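Local coordinates for alpha-fucosidase (Bifidobacterium bifidum, PDB 2EAB), which probably releases alpha-1,2-linked L-fucose by hydrolysis, the chain being the family 95 catalytic portion of a longer protein, at residues T786-Y798 against V872-F884. Sequence-based numbering, arbitrary orientation.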
loop_
_atom_site.group_PDB
_atom_site.type_symbol
_atom_site.label_atom_id
_atom_site.label_comp_id
_atom_site.label_asym_id
_atom_site.label_seq_id
_atom_site.Cartn_x
_atom_site.Cartn_y
_atom_site.Cartn_z
ATOM N N THR A 786 16.254 16.842 -6.634
ATOM C CA THR A 786 17.643 17.285 -6.598
ATOM C C THR A 786 17.700 18.739 -7.050
ATOM O O THR A 786 17.168 19.097 -8.103
ATOM C CB THR A 786 18.527 16.399 -7.490
ATOM O OG1 THR A 786 18.566 15.077 -6.940
ATOM C CG2 THR A 786 19.949 16.940 -7.582
ATOM N N PHE A 787 18.331 19.565 -6.223
ATOM C CA PHE A 787 18.500 21.000 -6.443
ATOM C C PHE A 787 19.879 21.231 -7.039
ATOM O O PHE A 787 20.853 20.590 -6.634
ATOM C CB PHE A 787 18.395 21.690 -5.082
ATOM C CG PHE A 787 18.423 23.200 -5.119
ATOM C CD1 PHE A 787 17.240 23.927 -5.110
ATOM C CD2 PHE A 787 19.632 23.889 -5.061
ATOM C CE1 PHE A 787 17.265 25.318 -5.082
ATOM C CE2 PHE A 787 19.663 25.279 -5.035
ATOM C CZ PHE A 787 18.479 25.991 -5.045
ATOM N N THR A 788 19.959 22.146 -7.998
ATOM C CA THR A 788 21.247 22.528 -8.575
ATOM C C THR A 788 21.414 24.028 -8.441
ATOM O O THR A 788 20.644 24.789 -9.028
ATOM C CB THR A 788 21.356 22.130 -10.061
ATOM O OG1 THR A 788 21.096 20.731 -10.194
ATOM C CG2 THR A 788 22.751 22.430 -10.605
ATOM N N ASP A 789 22.406 24.464 -7.668
ATOM C CA ASP A 789 22.627 25.901 -7.533
ATOM C C ASP A 789 23.316 26.455 -8.780
ATOM O O ASP A 789 23.718 25.694 -9.657
ATOM C CB ASP A 789 23.314 26.287 -6.204
ATOM C CG ASP A 789 24.782 25.905 -6.133
ATOM O OD1 ASP A 789 25.441 25.704 -7.173
ATOM O OD2 ASP A 789 25.287 25.813 -4.992
ATOM N N THR A 790 23.429 27.778 -8.883
ATOM C CA THR A 790 23.973 28.376 -10.111
ATOM C C THR A 790 25.463 28.077 -10.326
ATOM O O THR A 790 25.969 28.220 -11.442
ATOM C CB THR A 790 23.738 29.894 -10.186
ATOM O OG1 THR A 790 24.330 30.517 -9.046
ATOM C CG2 THR A 790 22.254 30.222 -10.227
ATOM N N ALA A 791 26.153 27.655 -9.266
ATOM C CA ALA A 791 27.555 27.239 -9.355
ATOM C C ALA A 791 27.690 25.790 -9.834
ATOM O O ALA A 791 28.797 25.313 -10.093
ATOM C CB ALA A 791 28.246 27.425 -8.015
ATOM N N GLY A 792 26.559 25.092 -9.947
ATOM C CA GLY A 792 26.534 23.709 -10.416
ATOM C C GLY A 792 26.508 22.660 -9.321
ATOM O O GLY A 792 26.512 21.464 -9.613
ATOM N N LYS A 793 26.472 23.092 -8.065
ATOM C CA LYS A 793 26.460 22.156 -6.946
ATOM C C LYS A 793 25.084 21.520 -6.787
ATOM O O LYS A 793 24.061 22.205 -6.846
ATOM C CB LYS A 793 26.891 22.854 -5.656
ATOM C CG LYS A 793 26.934 21.968 -4.418
ATOM C CD LYS A 793 28.033 20.916 -4.468
ATOM C CE LYS A 793 28.091 20.117 -3.172
ATOM N NZ LYS A 793 26.827 19.372 -2.892
ATOM N N LYS A 794 25.076 20.202 -6.590
ATOM C CA LYS A 794 23.834 19.450 -6.465
ATOM C C LYS A 794 23.541 19.040 -5.026
ATOM O O LYS A 794 24.449 18.682 -4.266
ATOM C CB LYS A 794 23.833 18.245 -7.411
ATOM C CG LYS A 794 23.770 18.683 -8.874
ATOM C CD LYS A 794 23.678 17.537 -9.854
ATOM C CE LYS A 794 23.671 18.053 -11.288
ATOM N NZ LYS A 794 22.399 18.739 -11.666
ATOM N N TYR A 795 22.265 19.118 -4.660
ATOM C CA TYR A 795 21.797 18.701 -3.343
ATOM C C TYR A 795 20.685 17.696 -3.578
ATOM O O TYR A 795 19.586 18.049 -4.013
ATOM C CB TYR A 795 21.336 19.902 -2.508
ATOM C CG TYR A 795 22.358 21.018 -2.493
ATOM C CD1 TYR A 795 23.254 21.172 -1.437
ATOM C CD2 TYR A 795 22.449 21.907 -3.568
ATOM C CE1 TYR A 795 24.211 22.197 -1.457
ATOM C CE2 TYR A 795 23.390 22.921 -3.596
ATOM C CZ TYR A 795 24.258 23.060 -2.539
ATOM O OH TYR A 795 25.185 24.072 -2.577
ATOM N N VAL A 796 21.008 16.434 -3.322
ATOM C CA VAL A 796 20.137 15.317 -3.646
ATOM C C VAL A 796 19.203 15.038 -2.478
ATOM O O VAL A 796 19.638 14.994 -1.321
ATOM C CB VAL A 796 20.975 14.064 -3.985
ATOM C CG1 VAL A 796 20.085 12.862 -4.255
ATOM C CG2 VAL A 796 21.884 14.330 -5.182
ATOM N N ASN A 797 17.923 14.825 -2.788
ATOM C CA ASN A 797 16.910 14.533 -1.778
ATOM C C ASN A 797 16.815 15.634 -0.728
ATOM O O ASN A 797 16.722 15.365 0.467
ATOM C CB ASN A 797 17.145 13.150 -1.151
ATOM C CG ASN A 797 16.944 12.027 -2.148
ATOM O OD1 ASN A 797 16.446 12.255 -3.246
ATOM N ND2 ASN A 797 17.327 10.814 -1.770
ATOM N N TYR A 798 16.829 16.883 -1.184
ATOM C CA TYR A 798 16.706 18.006 -0.266
ATOM C C TYR A 798 15.320 18.005 0.376
ATOM O O TYR A 798 14.333 17.544 -0.222
ATOM C CB TYR A 798 17.009 19.341 -0.967
ATOM C CG TYR A 798 16.016 19.751 -2.037
ATOM C CD1 TYR A 798 14.879 20.489 -1.711
ATOM C CD2 TYR A 798 16.227 19.428 -3.373
ATOM C CE1 TYR A 798 13.963 20.879 -2.684
ATOM C CE2 TYR A 798 15.316 19.815 -4.358
ATOM C CZ TYR A 798 14.186 20.533 -4.000
ATOM O OH TYR A 798 13.264 20.928 -4.945
ATOM N N VAL A 872 23.316 29.793 2.389
ATOM C CA VAL A 872 22.191 29.917 1.473
ATOM C C VAL A 872 22.719 29.710 0.058
ATOM O O VAL A 872 23.640 30.413 -0.379
ATOM C CB VAL A 872 21.484 31.292 1.606
ATOM C CG1 VAL A 872 20.378 31.446 0.562
ATOM C CG2 VAL A 872 20.917 31.476 3.007
ATOM N N VAL A 873 22.159 28.721 -0.635
ATOM C CA VAL A 873 22.474 28.475 -2.041
ATOM C C VAL A 873 21.227 28.747 -2.878
ATOM O O VAL A 873 20.106 28.565 -2.400
ATOM C CB VAL A 873 23.031 27.044 -2.290
ATOM C CG1 VAL A 873 24.337 26.843 -1.528
ATOM C CG2 VAL A 873 22.011 25.970 -1.909
ATOM N N THR A 874 21.425 29.184 -4.117
ATOM C CA THR A 874 20.324 29.641 -4.954
ATOM C C THR A 874 20.476 29.109 -6.372
ATOM O O THR A 874 21.585 29.038 -6.900
ATOM C CB THR A 874 20.241 31.191 -4.935
ATOM O OG1 THR A 874 20.151 31.634 -3.576
ATOM C CG2 THR A 874 19.024 31.702 -5.689
ATOM N N ASN A 875 19.356 28.714 -6.973
ATOM C CA ASN A 875 19.360 28.266 -8.358
ATOM C C ASN A 875 19.005 29.388 -9.337
ATOM O O ASN A 875 18.719 30.522 -8.929
ATOM C CB ASN A 875 18.493 27.008 -8.560
ATOM C CG ASN A 875 17.001 27.277 -8.458
ATOM O OD1 ASN A 875 16.541 28.419 -8.504
ATOM N ND2 ASN A 875 16.229 26.203 -8.339
ATOM N N ALA A 876 19.043 29.064 -10.626
ATOM C CA ALA A 876 18.837 30.052 -11.681
ATOM C C ALA A 876 17.459 30.703 -11.655
ATOM O O ALA A 876 17.288 31.809 -12.167
ATOM C CB ALA A 876 19.120 29.441 -13.043
ATOM N N ASP A 877 16.478 30.029 -11.066
ATOM C CA ASP A 877 15.156 30.641 -10.955
ATOM C C ASP A 877 14.882 31.291 -9.600
ATOM O O ASP A 877 13.736 31.610 -9.283
ATOM C CB ASP A 877 14.038 29.669 -11.329
ATOM C CG ASP A 877 12.740 30.389 -11.673
ATOM O OD1 ASP A 877 12.794 31.448 -12.342
ATOM O OD2 ASP A 877 11.665 29.905 -11.263
ATOM N N GLY A 878 15.931 31.498 -8.814
ATOM C CA GLY A 878 15.808 32.231 -7.558
ATOM C C GLY A 878 15.254 31.455 -6.377
ATOM O O GLY A 878 14.886 32.055 -5.369
ATOM N N ALA A 879 15.177 30.130 -6.494
ATOM C CA ALA A 879 14.827 29.288 -5.348
ATOM C C ALA A 879 16.078 29.070 -4.509
ATOM O O ALA A 879 17.169 28.923 -5.057
ATOM C CB ALA A 879 14.248 27.958 -5.805
ATOM N N SER A 880 15.911 29.054 -3.187
ATOM C CA SER A 880 17.040 28.912 -2.267
ATOM C C SER A 880 16.901 27.741 -1.300
ATOM O O SER A 880 15.784 27.353 -0.929
ATOM C CB SER A 880 17.245 30.196 -1.463
ATOM O OG SER A 880 17.742 31.242 -2.278
ATOM N N LEU A 881 18.046 27.191 -0.903
ATOM C CA LEU A 881 18.130 26.240 0.200
ATOM C C LEU A 881 19.002 26.791 1.314
ATOM O O LEU A 881 19.957 27.539 1.064
ATOM C CB LEU A 881 18.748 24.913 -0.247
ATOM C CG LEU A 881 18.265 24.177 -1.489
ATOM C CD1 LEU A 881 19.054 22.892 -1.613
ATOM C CD2 LEU A 881 16.783 23.873 -1.428
ATOM N N LEU A 882 18.668 26.403 2.540
ATOM C CA LEU A 882 19.571 26.509 3.679
ATOM C C LEU A 882 20.332 25.201 3.795
ATOM O O LEU A 882 19.723 24.128 3.855
ATOM C CB LEU A 882 18.779 26.748 4.960
ATOM C CG LEU A 882 18.199 28.148 5.144
ATOM C CD1 LEU A 882 17.048 28.124 6.133
ATOM C CD2 LEU A 882 19.282 29.127 5.598
ATOM N N VAL A 883 21.656 25.286 3.816
ATOM C CA VAL A 883 22.508 24.107 3.859
ATOM C C VAL A 883 23.359 24.148 5.117
ATOM O O VAL A 883 24.087 25.119 5.350
ATOM C CB VAL A 883 23.416 24.016 2.605
ATOM C CG1 VAL A 883 24.322 22.791 2.674
ATOM C CG2 VAL A 883 22.573 23.979 1.334
ATOM N N PHE A 884 23.279 23.096 5.924
ATOM C CA PHE A 884 24.019 23.048 7.182
ATOM C C PHE A 884 24.352 21.634 7.608
ATOM O O PHE A 884 23.649 20.683 7.254
ATOM C CB PHE A 884 23.293 23.819 8.301
ATOM C CG PHE A 884 21.854 23.408 8.526
ATOM C CD1 PHE A 884 21.516 22.565 9.584
ATOM C CD2 PHE A 884 20.833 23.898 7.714
ATOM C CE1 PHE A 884 20.184 22.205 9.816
ATOM C CE2 PHE A 884 19.504 23.535 7.933
ATOM C CZ PHE A 884 19.179 22.694 8.986
HETATM O O HOH W 1 17.397 23.440 -8.672
HETATM O O HOH W 2 20.682 26.674 -11.124
#
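The Phe787 ring sits over Leu881, whose CG rises beneath the ring centre in a CH-pi contact, 3.6 Å from the centroid and 6° off the normal. Leu881 CD1 lies under Phe787 CG and CD2, while its other methyl, CD2, reaches Phe787 CD1 and then Tyr798 CD1, so the branched leucine end fills the hollow between the two rings and the CB of Tyr795. Phe787, its chi1 near -175° swinging CG away from the backbone N, lays its far edge against the Asn875 N to Ala879 O pair that closes the turn, CZ 3.2 Å from the in-plane Ala879 O. The Asn875 amide lies nearly parallel to the ring but displaced, its ND2 above the rim at Phe787 CE1 (3.5 Å). Water 1, on the ring face opposite Leu881, joins Asn875 ND2 to Thr788 N. Farther along, Val873 is the bump: CG2 packs 3.7 Å from Tyr795 CZ, and CB and CG1 reach Asp789 OD2. Val883 CG2 touches the same tyrosine at CE1. Asp789 holds that wall, taking a bond from Tyr795 OH on OD2 and from Lys793 N on OD1. At the hairpin tips Thr790 N bonds Thr874 O (3.0 Å, N-H...O 147°), Thr790 CG2 rests on the Asn875-Ala876 peptide, and water 2 bridges Thr788 O and Ala876 N. The Tyr798 hydroxyl is hydrogen-bonded to Asp695. Two beta hairpins, each a type I turn with a G1 bulge (Gly792, Gly878) whose first residue, Asp789 or Asn875, accepts one good and one weak N-H bond, thus pack through an aromatic-aliphatic core in the family 95 C-terminal domain, 872-884 being the edge hairpin of the mixed sheet that includes 847-851.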